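PDB 4XEA: peptidase M16 domain protein from Alicyclobacillus acidocaldarius subsp. acidocaldarius DSM 446, which is a putative M16-family metallopeptidase that probably hydrolyses peptide bonds at a metal site, occupied by nickel in this crystal. Local coordinates for residues A[333-344]-A[402-412]; A[59-67]-A[129-137]. All coordinates share one frame; numbering follows the deposited sequence.

Contact 1: residues A[333-344]-A[402-412]; sequences QSHLARVRERGI and ANARFQEHLRE
F406 thrusts its ring against helix 325-342, where L336, V339 and R340 receive it. CG stands anti to the backbone N (chi1 -178°), which carries the ring off its own helix. V339 CG1 lies over one face, 4.0 Å from the F406 ring centroid, a CH-pi contact, and L410 CB over the opposite face. L336 adds CD2 3.6 Å from F406 CE2, and its carbonyl O sits at the ring edge. The R340 chain bends at chi3 (-57°), bringing its guanidinium to the C-terminal end of the partner helix. R340 NH2 gives L410 O a nearly straight 2.9 Å bond, in the guanidinium plane but above the carbonyl plane. A water accepts from R340 NE and donates to L410 O, so two bonds grip that oxygen. Q407 NE2 also reaches a lone pair of R340 O at 3.2 Å. Past G343, which has positive phi, I344 N bonds a lone pair of N403 OD1 at 2.7 Å, and I344 CD1 meets A402 CB at 3.5 Å. With the axes of 333-342 and 402-409 crossing at -126°, this is helix-helix packing in the C-terminal alpha/beta half of the M16 fold, where L336 and L410 also touch W257.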
loop_
_atom_site.group_PDB
_atom_site.type_symbol
_atom_site.label_atom_id
_atom_site.label_comp_id
_atom_site.label_asym_id
_atom_site.label_seq_id
_atom_site.Cartn_x
_atom_site.Cartn_y
_atom_site.Cartn_z
ATOM N N GLN A 333 -4.438 -28.072 9.367
ATOM C CA GLN A 333 -4.542 -29.434 8.869
ATOM C C GLN A 333 -5.906 -30.076 9.175
ATOM O O GLN A 333 -6.427 -30.809 8.347
ATOM C CB GLN A 333 -3.417 -30.303 9.451
ATOM C CG GLN A 333 -2.019 -29.849 8.983
ATOM C CD GLN A 333 -0.880 -30.618 9.645
ATOM O OE1 GLN A 333 -0.795 -31.837 9.520
ATOM N NE2 GLN A 333 0.011 -29.896 10.333
ATOM N N SER A 334 -6.484 -29.796 10.344
ATOM C CA SER A 334 -7.821 -30.308 10.682
ATOM C C SER A 334 -8.903 -29.736 9.807
ATOM O O SER A 334 -9.750 -30.471 9.312
ATOM C CB SER A 334 -8.182 -29.950 12.109
ATOM O OG SER A 334 -7.526 -30.806 12.994
ATOM N N HIS A 335 -8.888 -28.401 9.676
ATOM C CA HIS A 335 -9.776 -27.680 8.779
ATOM C C HIS A 335 -9.749 -28.329 7.396
ATOM O O HIS A 335 -10.781 -28.758 6.900
ATOM C CB HIS A 335 -9.351 -26.199 8.738
ATOM C CG HIS A 335 -10.223 -25.314 7.897
ATOM N ND1 HIS A 335 -11.598 -25.318 7.973
ATOM C CD2 HIS A 335 -9.898 -24.343 7.006
ATOM C CE1 HIS A 335 -12.085 -24.413 7.141
ATOM N NE2 HIS A 335 -11.074 -23.801 6.547
ATOM N N LEU A 336 -8.554 -28.461 6.806
ATOM C CA LEU A 336 -8.421 -29.055 5.476
ATOM C C LEU A 336 -8.854 -30.514 5.435
ATOM O O LEU A 336 -9.430 -30.941 4.444
ATOM C CB LEU A 336 -6.990 -28.906 4.922
ATOM C CG LEU A 336 -6.539 -27.449 4.695
ATOM C CD1 LEU A 336 -5.084 -27.393 4.196
ATOM C CD2 LEU A 336 -7.442 -26.686 3.738
ATOM N N ALA A 337 -8.602 -31.266 6.505
ATOM C CA ALA A 337 -9.012 -32.682 6.555
ATOM C C ALA A 337 -10.532 -32.811 6.514
ATOM O O ALA A 337 -11.075 -33.738 5.910
ATOM C CB ALA A 337 -8.444 -33.399 7.825
ATOM N N ARG A 338 -11.227 -31.875 7.154
ATOM C CA ARG A 338 -12.698 -31.883 7.131
ATOM C C ARG A 338 -13.247 -31.500 5.759
ATOM O O ARG A 338 -14.180 -32.136 5.271
ATOM C CB ARG A 338 -13.284 -30.989 8.220
ATOM C CG ARG A 338 -13.480 -31.740 9.530
ATOM C CD ARG A 338 -13.825 -30.803 10.664
ATOM N NE ARG A 338 -12.737 -29.853 10.901
ATOM C CZ ARG A 338 -12.752 -28.913 11.844
ATOM N NH1 ARG A 338 -11.703 -28.095 11.969
ATOM N NH2 ARG A 338 -13.813 -28.793 12.656
ATOM N N VAL A 339 -12.671 -30.476 5.133
ATOM C CA VAL A 339 -13.116 -30.076 3.810
ATOM C C VAL A 339 -12.802 -31.188 2.797
ATOM O O VAL A 339 -13.551 -31.403 1.863
ATOM C CB VAL A 339 -12.467 -28.739 3.363
ATOM C CG1 VAL A 339 -12.818 -28.435 1.916
ATOM C CG2 VAL A 339 -12.877 -27.574 4.304
ATOM N N ARG A 340 -11.668 -31.863 2.989
ATOM C CA ARG A 340 -11.244 -32.973 2.150
ATOM C C ARG A 340 -12.230 -34.139 2.231
ATOM O O ARG A 340 -12.553 -34.731 1.209
ATOM C CB ARG A 340 -9.831 -33.419 2.564
ATOM C CG ARG A 340 -9.202 -34.463 1.675
ATOM C CD ARG A 340 -7.720 -34.692 2.013
ATOM N NE ARG A 340 -6.907 -33.474 1.947
ATOM C CZ ARG A 340 -6.246 -32.927 2.964
ATOM N NH1 ARG A 340 -6.255 -33.456 4.189
ATOM N NH2 ARG A 340 -5.560 -31.822 2.760
ATOM N N GLU A 341 -12.699 -34.447 3.442
ATOM C CA GLU A 341 -13.708 -35.478 3.693
ATOM C C GLU A 341 -15.100 -35.048 3.205
ATOM O O GLU A 341 -15.813 -35.841 2.574
ATOM C CB GLU A 341 -13.758 -35.797 5.213
ATOM C CG GLU A 341 -14.884 -36.762 5.695
ATOM C CD GLU A 341 -15.355 -36.505 7.148
ATOM O OE1 GLU A 341 -14.813 -35.578 7.816
ATOM O OE2 GLU A 341 -16.287 -37.227 7.613
ATOM N N ARG A 342 -15.486 -33.807 3.517
ATOM C CA ARG A 342 -16.896 -33.369 3.437
ATOM C C ARG A 342 -17.225 -32.562 2.178
ATOM O O ARG A 342 -18.388 -32.374 1.842
ATOM C CB ARG A 342 -17.259 -32.512 4.662
ATOM C CG ARG A 342 -16.847 -33.096 6.027
ATOM C CD ARG A 342 -17.907 -33.977 6.625
ATOM N NE ARG A 342 -19.100 -33.199 6.931
ATOM C CZ ARG A 342 -20.263 -33.708 7.327
ATOM N NH1 ARG A 342 -20.419 -35.020 7.487
ATOM N NH2 ARG A 342 -21.281 -32.894 7.570
ATOM N N GLY A 343 -16.203 -32.065 1.499
ATOM C CA GLY A 343 -16.402 -31.184 0.359
ATOM C C GLY A 343 -16.430 -29.718 0.768
ATOM O O GLY A 343 -16.717 -29.378 1.919
ATOM N N ILE A 344 -16.113 -28.849 -0.185
ATOM C CA ILE A 344 -16.191 -27.403 0.034
ATOM C C ILE A 344 -17.625 -26.979 0.336
ATOM O O ILE A 344 -18.560 -27.434 -0.317
ATOM C CB ILE A 344 -15.715 -26.640 -1.207
ATOM C CG1 ILE A 344 -14.227 -26.876 -1.417
ATOM C CG2 ILE A 344 -16.023 -25.135 -1.085
ATOM C CD1 ILE A 344 -13.715 -26.265 -2.692
ATOM N N ALA A 402 -14.227 -26.304 -7.959
ATOM C CA ALA A 402 -13.549 -25.910 -6.701
ATOM C C ALA A 402 -13.156 -27.152 -5.895
ATOM O O ALA A 402 -12.044 -27.205 -5.348
ATOM C CB ALA A 402 -14.420 -24.983 -5.862
ATOM N N ASN A 403 -14.040 -28.153 -5.830
ATOM C CA ASN A 403 -13.682 -29.414 -5.162
ATOM C C ASN A 403 -12.538 -30.149 -5.879
ATOM O O ASN A 403 -11.614 -30.612 -5.212
ATOM C CB ASN A 403 -14.898 -30.334 -4.949
ATOM C CG ASN A 403 -15.822 -29.855 -3.797
ATOM O OD1 ASN A 403 -15.391 -29.687 -2.651
ATOM N ND2 ASN A 403 -17.087 -29.639 -4.112
ATOM N N ALA A 404 -12.571 -30.236 -7.214
ATOM C CA ALA A 404 -11.500 -30.924 -7.952
ATOM C C ALA A 404 -10.153 -30.241 -7.730
ATOM O O ALA A 404 -9.124 -30.899 -7.550
ATOM C CB ALA A 404 -11.819 -31.010 -9.451
ATOM N N ARG A 405 -10.140 -28.912 -7.748
ATOM C CA ARG A 405 -8.875 -28.160 -7.541
ATOM C C ARG A 405 -8.310 -28.438 -6.134
ATOM O O ARG A 405 -7.115 -28.686 -5.980
ATOM C CB ARG A 405 -9.130 -26.655 -7.734
ATOM C CG ARG A 405 -7.944 -25.729 -7.420
ATOM C CD ARG A 405 -7.077 -25.542 -8.653
ATOM N NE ARG A 405 -6.145 -26.626 -9.019
ATOM C CZ ARG A 405 -4.843 -26.636 -8.729
ATOM N NH1 ARG A 405 -4.055 -27.587 -9.197
ATOM N NH2 ARG A 405 -4.311 -25.693 -7.960
ATOM N N PHE A 406 -9.179 -28.384 -5.125
ATOM C CA PHE A 406 -8.825 -28.688 -3.745
ATOM C C PHE A 406 -8.193 -30.095 -3.620
ATOM O O PHE A 406 -7.115 -30.269 -3.040
ATOM C CB PHE A 406 -10.066 -28.549 -2.832
ATOM C CG PHE A 406 -9.766 -28.802 -1.382
ATOM C CD1 PHE A 406 -9.658 -30.097 -0.897
ATOM C CD2 PHE A 406 -9.523 -27.747 -0.507
ATOM C CE1 PHE A 406 -9.311 -30.340 0.449
ATOM C CE2 PHE A 406 -9.191 -27.979 0.818
ATOM C CZ PHE A 406 -9.090 -29.287 1.304
ATOM N N GLN A 407 -8.866 -31.094 -4.202
ATOM C CA GLN A 407 -8.428 -32.501 -4.130
ATOM C C GLN A 407 -7.083 -32.768 -4.817
ATOM O O GLN A 407 -6.276 -33.575 -4.335
ATOM C CB GLN A 407 -9.523 -33.404 -4.724
ATOM C CG GLN A 407 -10.833 -33.396 -3.925
ATOM C CD GLN A 407 -10.732 -34.122 -2.600
ATOM O OE1 GLN A 407 -9.902 -35.018 -2.434
ATOM N NE2 GLN A 407 -11.595 -33.756 -1.651
ATOM N N GLU A 408 -6.863 -32.080 -5.934
ATOM C CA GLU A 408 -5.636 -32.120 -6.733
ATOM C C GLU A 408 -4.417 -31.550 -6.001
ATOM O O GLU A 408 -3.280 -32.003 -6.170
ATOM C CB GLU A 408 -5.798 -31.181 -7.952
ATOM C CG GLU A 408 -6.141 -31.811 -9.206
ATOM C CD GLU A 408 -6.480 -30.800 -10.323
ATOM O OE1 GLU A 408 -6.559 -29.545 -10.118
ATOM O OE2 GLU A 408 -6.678 -31.301 -11.441
ATOM N N HIS A 409 -4.638 -30.454 -5.313
ATOM C CA HIS A 409 -3.563 -29.627 -4.894
ATOM C C HIS A 409 -3.383 -29.456 -3.378
ATOM O O HIS A 409 -2.254 -29.415 -2.912
ATOM C CB HIS A 409 -3.729 -28.245 -5.512
ATOM C CG HIS A 409 -2.627 -27.306 -5.135
ATOM N ND1 HIS A 409 -1.311 -27.590 -5.366
ATOM C CD2 HIS A 409 -2.649 -26.096 -4.527
ATOM C CE1 HIS A 409 -0.561 -26.595 -4.925
ATOM N NE2 HIS A 409 -1.348 -25.670 -4.418
ATOM N N LEU A 410 -4.456 -29.252 -2.624
ATOM C CA LEU A 410 -4.288 -29.037 -1.197
ATOM C C LEU A 410 -4.340 -30.390 -0.475
ATOM O O LEU A 410 -5.360 -30.732 0.133
ATOM C CB LEU A 410 -5.322 -28.030 -0.659
ATOM C CG LEU A 410 -5.227 -26.626 -1.311
ATOM C CD1 LEU A 410 -6.265 -25.702 -0.760
ATOM C CD2 LEU A 410 -3.841 -26.005 -1.185
ATOM N N ARG A 411 -3.214 -31.113 -0.520
ATOM C CA ARG A 411 -3.101 -32.465 -0.013
ATOM C C ARG A 411 -2.111 -32.524 1.147
ATOM O O ARG A 411 -1.570 -31.510 1.545
ATOM C CB ARG A 411 -2.679 -33.431 -1.142
ATOM C CG ARG A 411 -3.488 -33.308 -2.467
ATOM C CD ARG A 411 -3.305 -34.537 -3.396
ATOM N NE ARG A 411 -1.902 -34.956 -3.436
ATOM C CZ ARG A 411 -0.968 -34.389 -4.195
ATOM N NH1 ARG A 411 -1.280 -33.402 -5.022
ATOM N NH2 ARG A 411 0.292 -34.803 -4.145
ATOM N N GLU A 412 -1.879 -33.719 1.698
ATOM C CA GLU A 412 -0.889 -33.871 2.761
ATOM C C GLU A 412 0.504 -34.205 2.249
ATOM O O GLU A 412 1.506 -33.773 2.814
ATOM C CB GLU A 412 -1.355 -34.950 3.743
ATOM C CG GLU A 412 -2.566 -34.446 4.507
ATOM C CD GLU A 412 -2.704 -35.098 5.845
ATOM O OE1 GLU A 412 -3.141 -36.264 5.854
ATOM O OE2 GLU A 412 -2.364 -34.427 6.858
HETATM O O HOH W 1 -7.091 -32.826 -0.815
#

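Contact 2: residues A[59-67]-A[129-137]; sequences IAHFLEHKM and EKGIIAQEI. With NI (nickel (II) ion), chain C; NA (sodium ion), chain B.
Helices 59-66 and 129-137 cross at 118° with axes 11.0 Å apart, the F62 and I133 CA atoms lying 7.8 Å apart. H65 presents ND1 to E129 OE1 at 2.7 Å; this oxygen is met on its anti side, 21° out of the carboxylate plane, ring and carboxylate steeply inclined. The bond fixes the rotation of the imidazole and leaves NE2 directed at nickel, 2.2 Å away; I133 CG1 sits over the centre of the ring. H61 NE2 binds the same ion, also at 2.2 Å, and its ring edge faces I133 CG2. The two histidines belong to the sequence HFLEH, the HxxEH signature of the inverted zincins of family M16. E136, two turns beyond E129, is the third protein ligand, with OE2 a long 2.8 Å from nickel; a water coordinates too. Through its bond to H65, E129 is a second-shell carboxylate, and may make the H65 imidazole a stronger donor to the metal. E129 OE2 makes a long salt bridge with K66 NZ, which also pairs with E69. I133 CD1 also lies over one face of F62, 4.0 Å from the ring centroid, a CH-pi contact, while K130 CG lies at that ring's edge.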
loop_
_atom_site.group_PDB
_atom_site.type_symbol
_atom_site.label_atom_id
_atom_site.label_comp_id
_atom_site.label_asym_id
_atom_site.label_seq_id
_atom_site.Cartn_x
_atom_site.Cartn_y
_atom_site.Cartn_z
ATOM N N ILE A 59 21.240 -13.361 -12.796
ATOM C CA ILE A 59 21.489 -12.524 -13.964
ATOM C C ILE A 59 20.355 -11.605 -14.309
ATOM O O ILE A 59 20.631 -10.434 -14.580
ATOM C CB ILE A 59 22.001 -13.306 -15.218
ATOM C CG1 ILE A 59 23.406 -13.838 -14.903
ATOM C CG2 ILE A 59 22.102 -12.356 -16.443
ATOM C CD1 ILE A 59 24.077 -14.606 -16.051
ATOM N N ALA A 60 19.112 -12.094 -14.293
ATOM C CA ALA A 60 17.953 -11.235 -14.547
ATOM C C ALA A 60 18.024 -9.962 -13.685
ATOM O O ALA A 60 17.847 -8.837 -14.173
ATOM C CB ALA A 60 16.631 -11.978 -14.333
ATOM N N HIS A 61 18.343 -10.160 -12.413
ATOM C CA HIS A 61 18.339 -9.071 -11.420
ATOM C C HIS A 61 19.564 -8.154 -11.549
ATOM O O HIS A 61 19.471 -6.940 -11.341
ATOM C CB HIS A 61 18.249 -9.703 -10.043
ATOM C CG HIS A 61 18.533 -8.772 -8.933
ATOM N ND1 HIS A 61 19.777 -8.695 -8.345
ATOM C CD2 HIS A 61 17.763 -7.842 -8.323
ATOM C CE1 HIS A 61 19.757 -7.776 -7.403
ATOM N NE2 HIS A 61 18.542 -7.259 -7.355
ATOM N N PHE A 62 20.707 -8.737 -11.896
ATOM C CA PHE A 62 21.920 -7.954 -12.226
ATOM C C PHE A 62 21.636 -6.998 -13.413
ATOM O O PHE A 62 21.943 -5.791 -13.367
ATOM C CB PHE A 62 23.059 -8.928 -12.548
ATOM C CG PHE A 62 24.443 -8.368 -12.338
ATOM C CD1 PHE A 62 24.893 -7.293 -13.072
ATOM C CD2 PHE A 62 25.322 -8.979 -11.452
ATOM C CE1 PHE A 62 26.188 -6.797 -12.887
ATOM C CE2 PHE A 62 26.606 -8.489 -11.267
ATOM C CZ PHE A 62 27.035 -7.404 -11.979
ATOM N N LEU A 63 21.029 -7.526 -14.468
ATOM C CA LEU A 63 20.659 -6.699 -15.632
ATOM C C LEU A 63 19.685 -5.579 -15.217
ATOM O O LEU A 63 19.819 -4.438 -15.666
ATOM C CB LEU A 63 20.052 -7.542 -16.754
ATOM C CG LEU A 63 20.986 -8.518 -17.474
ATOM C CD1 LEU A 63 20.170 -9.320 -18.472
ATOM C CD2 LEU A 63 22.160 -7.730 -18.190
ATOM N N GLU A 64 18.758 -5.895 -14.308
ATOM C CA GLU A 64 17.823 -4.880 -13.816
ATOM C C GLU A 64 18.561 -3.736 -13.191
ATOM O O GLU A 64 18.230 -2.573 -13.440
ATOM C CB GLU A 64 16.807 -5.481 -12.827
ATOM C CG GLU A 64 15.794 -4.456 -12.272
ATOM C CD GLU A 64 15.559 -4.644 -10.775
ATOM O OE1 GLU A 64 15.199 -5.754 -10.353
ATOM O OE2 GLU A 64 15.794 -3.703 -10.016
ATOM N N HIS A 65 19.554 -4.042 -12.361
ATOM C CA HIS A 65 20.308 -3.010 -11.717
ATOM C C HIS A 65 21.058 -2.151 -12.746
ATOM O O HIS A 65 21.158 -0.937 -12.593
ATOM C CB HIS A 65 21.331 -3.611 -10.752
ATOM C CG HIS A 65 20.835 -3.737 -9.357
ATOM N ND1 HIS A 65 21.424 -3.076 -8.301
ATOM C CD2 HIS A 65 19.791 -4.430 -8.842
ATOM C CE1 HIS A 65 20.771 -3.370 -7.188
ATOM N NE2 HIS A 65 19.783 -4.190 -7.489
ATOM N N LYS A 66 21.605 -2.803 -13.764
ATOM C CA LYS A 66 22.512 -2.146 -14.699
ATOM C C LYS A 66 21.784 -1.494 -15.866
ATOM O O LYS A 66 22.377 -0.720 -16.626
ATOM C CB LYS A 66 23.566 -3.156 -15.178
ATOM C CG LYS A 66 24.695 -3.453 -14.127
ATOM C CD LYS A 66 25.223 -2.221 -13.368
ATOM C CE LYS A 66 25.803 -1.091 -14.257
ATOM N NZ LYS A 66 26.036 0.192 -13.494
HETATM N N MSE A 67 20.488 -1.771 -15.983
HETATM C CA MSE A 67 19.691 -1.219 -17.074
HETATM C C MSE A 67 19.631 0.300 -17.023
HETATM O O MSE A 67 19.504 0.940 -18.071
HETATM C CB MSE A 67 18.258 -1.770 -17.066
HETATM C CG MSE A 67 17.527 -1.617 -18.386
HETATM SE SE MSE A 67 18.503 -2.580 -19.830
HETATM C CE MSE A 67 18.702 -4.295 -18.931
ATOM N N GLU A 129 29.074 -3.330 -9.288
ATOM C CA GLU A 129 27.717 -3.700 -9.000
ATOM C C GLU A 129 27.674 -5.055 -8.282
ATOM O O GLU A 129 26.694 -5.348 -7.616
ATOM C CB GLU A 129 26.870 -3.722 -10.287
ATOM C CG GLU A 129 25.357 -3.658 -10.063
ATOM C CD GLU A 129 24.885 -2.300 -9.579
ATOM O OE1 GLU A 129 23.888 -2.247 -8.837
ATOM O OE2 GLU A 129 25.510 -1.280 -9.935
ATOM N N LYS A 130 28.722 -5.875 -8.410
ATOM C CA LYS A 130 28.766 -7.183 -7.712
ATOM C C LYS A 130 28.809 -6.983 -6.191
ATOM O O LYS A 130 28.141 -7.703 -5.442
ATOM C CB LYS A 130 29.986 -8.015 -8.134
ATOM C CG LYS A 130 29.825 -8.852 -9.399
ATOM C CD LYS A 130 31.148 -9.531 -9.749
ATOM C CE LYS A 130 31.114 -10.216 -11.110
ATOM N NZ LYS A 130 32.091 -11.336 -11.192
ATOM N N GLY A 131 29.615 -6.021 -5.757
ATOM C CA GLY A 131 29.718 -5.662 -4.340
ATOM C C GLY A 131 28.399 -5.154 -3.765
ATOM O O GLY A 131 28.023 -5.494 -2.622
ATOM N N ILE A 132 27.699 -4.336 -4.571
ATOM C CA ILE A 132 26.422 -3.737 -4.179
ATOM C C ILE A 132 25.357 -4.816 -4.035
ATOM O O ILE A 132 24.553 -4.774 -3.112
ATOM C CB ILE A 132 25.966 -2.638 -5.185
ATOM C CG1 ILE A 132 26.964 -1.464 -5.178
ATOM C CG2 ILE A 132 24.552 -2.157 -4.876
ATOM C CD1 ILE A 132 26.674 -0.386 -6.213
ATOM N N ILE A 133 25.365 -5.800 -4.933
ATOM C CA ILE A 133 24.381 -6.870 -4.886
ATOM C C ILE A 133 24.703 -7.865 -3.768
ATOM O O ILE A 133 23.791 -8.307 -3.077
ATOM C CB ILE A 133 24.222 -7.571 -6.245
ATOM C CG1 ILE A 133 23.720 -6.566 -7.291
ATOM C CG2 ILE A 133 23.225 -8.703 -6.142
ATOM C CD1 ILE A 133 23.823 -7.079 -8.703
ATOM N N ALA A 134 25.986 -8.164 -3.542
ATOM C CA ALA A 134 26.364 -9.069 -2.449
ATOM C C ALA A 134 25.859 -8.539 -1.115
ATOM O O ALA A 134 25.370 -9.295 -0.282
ATOM C CB ALA A 134 27.853 -9.272 -2.402
ATOM N N GLN A 135 25.969 -7.232 -0.929
ATOM C CA GLN A 135 25.532 -6.577 0.302
ATOM C C GLN A 135 24.028 -6.673 0.489
ATOM O O GLN A 135 23.549 -6.994 1.575
ATOM C CB GLN A 135 25.950 -5.103 0.291
ATOM C CG GLN A 135 27.390 -4.897 0.676
ATOM C CD GLN A 135 27.619 -5.110 2.155
ATOM O OE1 GLN A 135 26.713 -5.523 2.885
ATOM N NE2 GLN A 135 28.831 -4.814 2.614
ATOM N N GLU A 136 23.300 -6.353 -0.577
ATOM C CA GLU A 136 21.844 -6.495 -0.626
ATOM C C GLU A 136 21.414 -7.929 -0.267
ATOM O O GLU A 136 20.452 -8.119 0.481
ATOM C CB GLU A 136 21.343 -6.102 -2.025
ATOM C CG GLU A 136 19.823 -6.193 -2.249
ATOM C CD GLU A 136 19.464 -6.846 -3.585
ATOM O OE1 GLU A 136 18.649 -7.807 -3.563
ATOM O OE2 GLU A 136 19.991 -6.406 -4.642
ATOM N N ILE A 137 22.134 -8.925 -0.787
ATOM C CA ILE A 137 21.888 -10.335 -0.457
ATOM C C ILE A 137 22.093 -10.618 1.043
ATOM O O ILE A 137 21.271 -11.289 1.643
ATOM C CB ILE A 137 22.779 -11.286 -1.290
ATOM C CG1 ILE A 137 22.351 -11.269 -2.766
ATOM C CG2 ILE A 137 22.690 -12.712 -0.770
ATOM C CD1 ILE A 137 23.335 -11.952 -3.695
HETATM NI NI NI C . 18.180 -5.274 -6.430
HETATM NA NA NA B . 19.906 0.792 -20.502
HETATM O O HOH W 2 22.141 0.356 -19.381
HETATM O O HOH W 3 20.662 2.933 -20.926
HETATM O O HOH W 4 17.348 -3.172 -5.510
#

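From the N terminus, the chain reaches contact 2 first. Sixty-one residues separate segment 59-67 from 129-137, including strands 84-90 and 95-101 and helix 105-116, before helix 123-141 closes the loop at the nickel. Contact 1 opens only at residue 333, so the two loops stand in series and neither nest nor cross. Between 333-344 and 402-412 lie 57 residues with much helix and no strand, after which helix 399-409 packs on helix 325-342, just before strand 415-422 enters the five-stranded sheet. The contact centres lie about 42 Å apart, on opposite sides of the chain's centre: contact 2 joins two helices of the metal-binding half, contact 1 two of the C-terminal half.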